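Local coordinates for extracellular solute-binding protein family 1 (Alicyclobacillus acidocaldarius subsp. acidocaldarius, PDB 4OVJ) that probably captures an extracellular solute and delivers it to an ABC-type importer in the membrane, at residues Y190-G196 / G286-Y291; I380-F384 / F405-A409. The contacts are given in a common frame with arbitrary orientation. Numbering follows the deposited sequence.

Contact 1 comes first along the chain, joining the end of helix 185-194 to the loop between strands 275-278 and 293-300; contact 2 follows entirely after it, pairing helices 377-392 and 398-414 near the C-terminus. Their centres lie 20 Å apart and their nearest atoms about 8 Å, so they do not touch. Helix 185-194 links them: its C-terminal end makes contact 1, while Trp185 at its start packs on Ile380, Phe384 and Phe405 of contact 2. Both therefore belong to one lobe of the periplasmic-binding-protein fold. Helix 185-194 lies between the C-terminal helix pair and the loop 286-291, and its two ends tie that pair into the lobe.

Contact 1 (Y190-G196 / G286-Y291); sequences YWARQHG and GEEGLY
A glycine-containing loop lies so close against a helix end that an ideal CB would clash at two positions: on Gly286 it would lie 2.6 Å from Gln194 O, on Gly289 2.7 Å from both Tyr190 O and Gln194 CG. Helix 185-194 stops at Gln194; His195 leaves helical angles, and Gly196, with positive phi (73/20), is the C' residue of a Schellman motif, its N bonded to Arg193 O. Segment 286-291 is largely extended, with a single residue in helical phi/psi, Gly289 (-82/-29). Gln194 and Glu287 set the register, CA to CA 4.5 Å: Glu287 N donates to Gln194 O (2.8 Å), a last-turn carbonyl that no NH of 190-196 takes up, and Gln194 CA lies 3.3 Å from Glu287 O in a CA-H...O contact. Arg193 (chi1 m, chi2 t, chi3 p) reaches along the loop; its NE donates to Gly289 O (2.8 Å), its NH2 weakly to Leu290 O (3.3 Å), and Tyr291 CB covers one guanidinium face. Tyr190 (chi1 t) brings CE1 within 3.3 Å of Leu290 N and 4.0 Å of Leu290 CB. A water bridges helix and loop, accepting from Gln194 NE2 and Gly289 N and donating to Glu288 OE2, each at 2.9 Å; OE2 also takes Leu290 N (2.9 Å). Salt bridges join Arg193 NH1 to Asp370 and Glu288 OE2 to Arg157, while Tyr190 OH hydrogen-bonds to Pro281 O and Gln194 OE1 to Trp160 NE1. Leu290 packs on helix 350-365 and, with Tyr291, on Tyr139 of strand 128-144, placing the loop between helix 185-194 and these elements just before strand 293-300.

Contact 2 (I380-F384 / F405-A409); sequences IDQDF and FMQEA
Segments 380-384 and 405-409 are helical throughout and run antiparallel, their axes 10.4 Å apart at closest with 164° between directions. The nearest CA pairs are Ile380 with Ala409 (6.1 Å) and Phe384 with Phe405 (6.6 Å). Aromatic packing is T-shaped: the edge of Phe384 (chi1 t) meets the face of Phe405 (chi1 t), centroids 5.2 Å apart and planes at 78°. Trp185 of helix 185-194 meets both rings. The two helices form an antiparallel hairpin, joined by a short connection, at the chain's C-terminal end. Apolar contacts fill the rest: Ile380 CG2 lies 3.6 Å from Phe405 CZ and 4.1 Å from Ala409 CB, and Phe384 CB is 3.7 Å from Phe405 CE1. Of the polar atoms, backbone Ile380 O lies at the Phe405 ring edge, 3.5 Å from CE1. No hydrogen bond crosses the pair: Asp383 OD2 and Glu408 OE1, two like-charged carboxylate oxygens, approach to 3.3 Å without one, on the more exposed side of the interface.

Contact 1 (Y190-G196 / G286-Y291)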
# COMPACT_ATOMS: atom_id res chain seq x y z
N TYR A 190 -1.58 0.38 11.76
CA TYR A 190 -2.96 0.82 11.59
C TYR A 190 -3.63 1.10 12.95
O TYR A 190 -4.17 2.18 13.17
CB TYR A 190 -3.73 -0.23 10.78
CG TYR A 190 -5.20 0.03 10.60
CD1 TYR A 190 -5.65 0.93 9.64
CD2 TYR A 190 -6.13 -0.63 11.38
CE1 TYR A 190 -7.01 1.15 9.48
CE2 TYR A 190 -7.48 -0.40 11.23
CZ TYR A 190 -7.92 0.48 10.27
OH TYR A 190 -9.26 0.71 10.12
N TRP A 191 -3.52 0.16 13.87
CA TRP A 191 -3.99 0.32 15.25
C TRP A 191 -3.36 1.51 15.96
O TRP A 191 -4.05 2.29 16.59
CB TRP A 191 -3.71 -0.98 16.02
CG TRP A 191 -4.19 -1.03 17.44
CD1 TRP A 191 -3.55 -0.53 18.53
CD2 TRP A 191 -5.38 -1.66 17.93
NE1 TRP A 191 -4.27 -0.79 19.67
CE2 TRP A 191 -5.39 -1.49 19.33
CE3 TRP A 191 -6.41 -2.37 17.32
CZ2 TRP A 191 -6.42 -2.00 20.13
CZ3 TRP A 191 -7.45 -2.88 18.12
CH2 TRP A 191 -7.44 -2.68 19.51
N ALA A 192 -2.04 1.63 15.85
CA ALA A 192 -1.34 2.72 16.49
C ALA A 192 -1.86 4.05 15.99
O ALA A 192 -2.10 4.96 16.78
CB ALA A 192 0.15 2.63 16.26
N ARG A 193 -2.04 4.17 14.67
CA ARG A 193 -2.54 5.41 14.08
C ARG A 193 -3.94 5.76 14.59
O ARG A 193 -4.24 6.93 14.84
CB ARG A 193 -2.52 5.33 12.56
CG ARG A 193 -1.13 5.50 11.95
CD ARG A 193 -1.08 5.02 10.51
NE ARG A 193 -2.14 5.61 9.67
CZ ARG A 193 -2.04 6.71 8.91
NH1 ARG A 193 -0.92 7.43 8.85
NH2 ARG A 193 -3.08 7.11 8.19
N GLN A 194 -4.78 4.74 14.80
CA GLN A 194 -6.10 4.97 15.38
C GLN A 194 -6.04 5.54 16.80
O GLN A 194 -6.98 6.19 17.25
CB GLN A 194 -6.91 3.69 15.43
CG GLN A 194 -7.18 3.07 14.09
CD GLN A 194 -7.91 1.76 14.22
OE1 GLN A 194 -7.56 0.92 15.04
NE2 GLN A 194 -8.97 1.60 13.44
N HIS A 195 -4.95 5.25 17.50
CA HIS A 195 -4.74 5.74 18.86
C HIS A 195 -3.91 7.00 18.91
O HIS A 195 -3.39 7.36 19.97
CB HIS A 195 -4.13 4.62 19.70
CG HIS A 195 -5.10 3.51 19.95
ND1 HIS A 195 -5.42 2.57 19.00
CD2 HIS A 195 -5.89 3.25 21.02
CE1 HIS A 195 -6.34 1.75 19.49
NE2 HIS A 195 -6.64 2.15 20.71
N GLY A 196 -3.81 7.70 17.78
CA GLY A 196 -3.11 8.98 17.72
C GLY A 196 -1.60 8.83 17.79
O GLY A 196 -0.89 9.79 18.09
N GLY A 286 -11.19 7.08 18.53
CA GLY A 286 -9.90 7.12 17.87
C GLY A 286 -9.83 8.04 16.65
O GLY A 286 -10.79 8.73 16.30
N GLU A 287 -8.67 8.04 16.03
CA GLU A 287 -8.43 8.73 14.78
C GLU A 287 -8.57 7.71 13.66
O GLU A 287 -8.68 6.51 13.91
CB GLU A 287 -7.01 9.33 14.79
CG GLU A 287 -6.82 10.30 15.96
CD GLU A 287 -5.51 11.07 15.95
OE1 GLU A 287 -4.77 11.02 14.95
OE2 GLU A 287 -5.21 11.74 16.98
N GLU A 288 -8.56 8.18 12.42
CA GLU A 288 -8.59 7.26 11.28
C GLU A 288 -7.23 6.60 11.12
O GLU A 288 -6.20 7.29 11.00
CB GLU A 288 -8.99 7.99 9.99
CG GLU A 288 -9.04 7.10 8.75
CD GLU A 288 -9.96 5.90 8.90
OE1 GLU A 288 -11.19 6.12 9.01
OE2 GLU A 288 -9.48 4.73 8.90
N GLY A 289 -7.22 5.27 11.14
CA GLY A 289 -6.00 4.51 10.91
C GLY A 289 -5.63 4.33 9.45
O GLY A 289 -4.45 4.18 9.12
N LEU A 290 -6.63 4.32 8.57
CA LEU A 290 -6.39 3.91 7.20
C LEU A 290 -5.57 4.96 6.45
O LEU A 290 -5.77 6.16 6.62
CB LEU A 290 -7.70 3.69 6.48
CG LEU A 290 -7.65 2.87 5.18
CD1 LEU A 290 -7.19 1.44 5.43
CD2 LEU A 290 -9.03 2.89 4.53
N TYR A 291 -4.64 4.47 5.64
CA TYR A 291 -3.88 5.28 4.69
C TYR A 291 -3.84 4.52 3.38
O TYR A 291 -4.04 3.30 3.34
CB TYR A 291 -2.45 5.53 5.18
CG TYR A 291 -1.68 4.26 5.47
CD1 TYR A 291 -1.85 3.57 6.66
CD2 TYR A 291 -0.82 3.72 4.52
CE1 TYR A 291 -1.18 2.38 6.92
CE2 TYR A 291 -0.13 2.54 4.77
CZ TYR A 291 -0.33 1.87 5.97
OH TYR A 291 0.35 0.71 6.22
O HOH W 1 -9.67 3.71 11.64

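Contact 2 (I380-F384 / F405-A409)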
# COMPACT_ATOMS: atom_id res chain seq x y z
N ILE A 380 13.29 -4.52 12.75
CA ILE A 380 12.26 -4.24 13.76
C ILE A 380 10.96 -4.98 13.43
O ILE A 380 10.34 -5.57 14.30
CB ILE A 380 12.03 -2.72 13.93
CG1 ILE A 380 13.28 -2.09 14.54
CG2 ILE A 380 10.82 -2.46 14.82
CD1 ILE A 380 13.25 -0.59 14.68
N ASP A 381 10.58 -4.95 12.17
CA ASP A 381 9.41 -5.69 11.68
C ASP A 381 9.55 -7.19 12.01
O ASP A 381 8.61 -7.82 12.52
CB ASP A 381 9.29 -5.45 10.17
CG ASP A 381 8.03 -6.04 9.56
OD1 ASP A 381 7.66 -7.18 9.87
OD2 ASP A 381 7.43 -5.36 8.70
N GLN A 382 10.73 -7.74 11.73
CA GLN A 382 10.98 -9.15 12.02
C GLN A 382 10.93 -9.41 13.53
O GLN A 382 10.34 -10.40 13.95
CB GLN A 382 12.31 -9.63 11.41
CG GLN A 382 12.53 -11.13 11.53
CD GLN A 382 11.42 -11.95 10.87
OE1 GLN A 382 11.24 -11.89 9.66
NE2 GLN A 382 10.68 -12.73 11.66
N ASP A 383 11.54 -8.52 14.33
CA ASP A 383 11.48 -8.64 15.79
C ASP A 383 10.04 -8.60 16.29
O ASP A 383 9.67 -9.32 17.21
CB ASP A 383 12.30 -7.55 16.50
CG ASP A 383 13.79 -7.63 16.21
OD1 ASP A 383 14.28 -8.73 15.87
OD2 ASP A 383 14.48 -6.59 16.35
N PHE A 384 9.21 -7.74 15.68
CA PHE A 384 7.81 -7.66 16.07
C PHE A 384 7.10 -8.98 15.80
O PHE A 384 6.41 -9.52 16.67
CB PHE A 384 7.13 -6.52 15.34
CG PHE A 384 5.73 -6.24 15.83
CD1 PHE A 384 5.53 -5.47 16.96
CD2 PHE A 384 4.63 -6.75 15.17
CE1 PHE A 384 4.26 -5.19 17.41
CE2 PHE A 384 3.35 -6.48 15.62
CZ PHE A 384 3.16 -5.70 16.74
N PHE A 405 9.93 -6.15 23.34
CA PHE A 405 10.04 -5.69 21.96
C PHE A 405 10.41 -4.21 21.88
O PHE A 405 11.25 -3.83 21.07
CB PHE A 405 8.76 -5.95 21.15
CG PHE A 405 8.72 -5.15 19.88
CD1 PHE A 405 9.46 -5.56 18.77
CD2 PHE A 405 8.01 -3.97 19.80
CE1 PHE A 405 9.46 -4.83 17.61
CE2 PHE A 405 8.01 -3.22 18.63
CZ PHE A 405 8.74 -3.65 17.53
N MSE A 406 9.76 -3.39 22.70
CA MSE A 406 9.93 -1.93 22.65
C MSE A 406 11.29 -1.53 23.12
O MSE A 406 11.91 -0.64 22.53
CB MSE A 406 8.86 -1.25 23.48
CG MSE A 406 7.53 -1.32 22.76
SE MSE A 406 6.13 -0.48 23.84
CE MSE A 406 6.71 1.38 23.53
N GLN A 407 11.78 -2.16 24.19
CA GLN A 407 13.12 -1.86 24.70
C GLN A 407 14.15 -2.18 23.61
O GLN A 407 15.04 -1.37 23.33
CB GLN A 407 13.41 -2.67 25.96
CG GLN A 407 14.73 -2.33 26.63
CD GLN A 407 15.12 -3.34 27.70
OE1 GLN A 407 14.64 -4.48 27.71
NE2 GLN A 407 16.02 -2.93 28.59
N GLU A 408 14.00 -3.35 23.00
CA GLU A 408 14.89 -3.80 21.94
C GLU A 408 14.92 -2.85 20.75
O GLU A 408 15.99 -2.43 20.30
CB GLU A 408 14.49 -5.21 21.49
CG GLU A 408 15.23 -5.74 20.28
CD GLU A 408 15.09 -7.25 20.09
OE1 GLU A 408 15.71 -7.79 19.15
OE2 GLU A 408 14.36 -7.90 20.88
N ALA A 409 13.73 -2.51 20.24
CA ALA A 409 13.59 -1.64 19.08
C ALA A 409 14.11 -0.24 19.38
O ALA A 409 14.83 0.33 18.56
CB ALA A 409 12.13 -1.59 18.63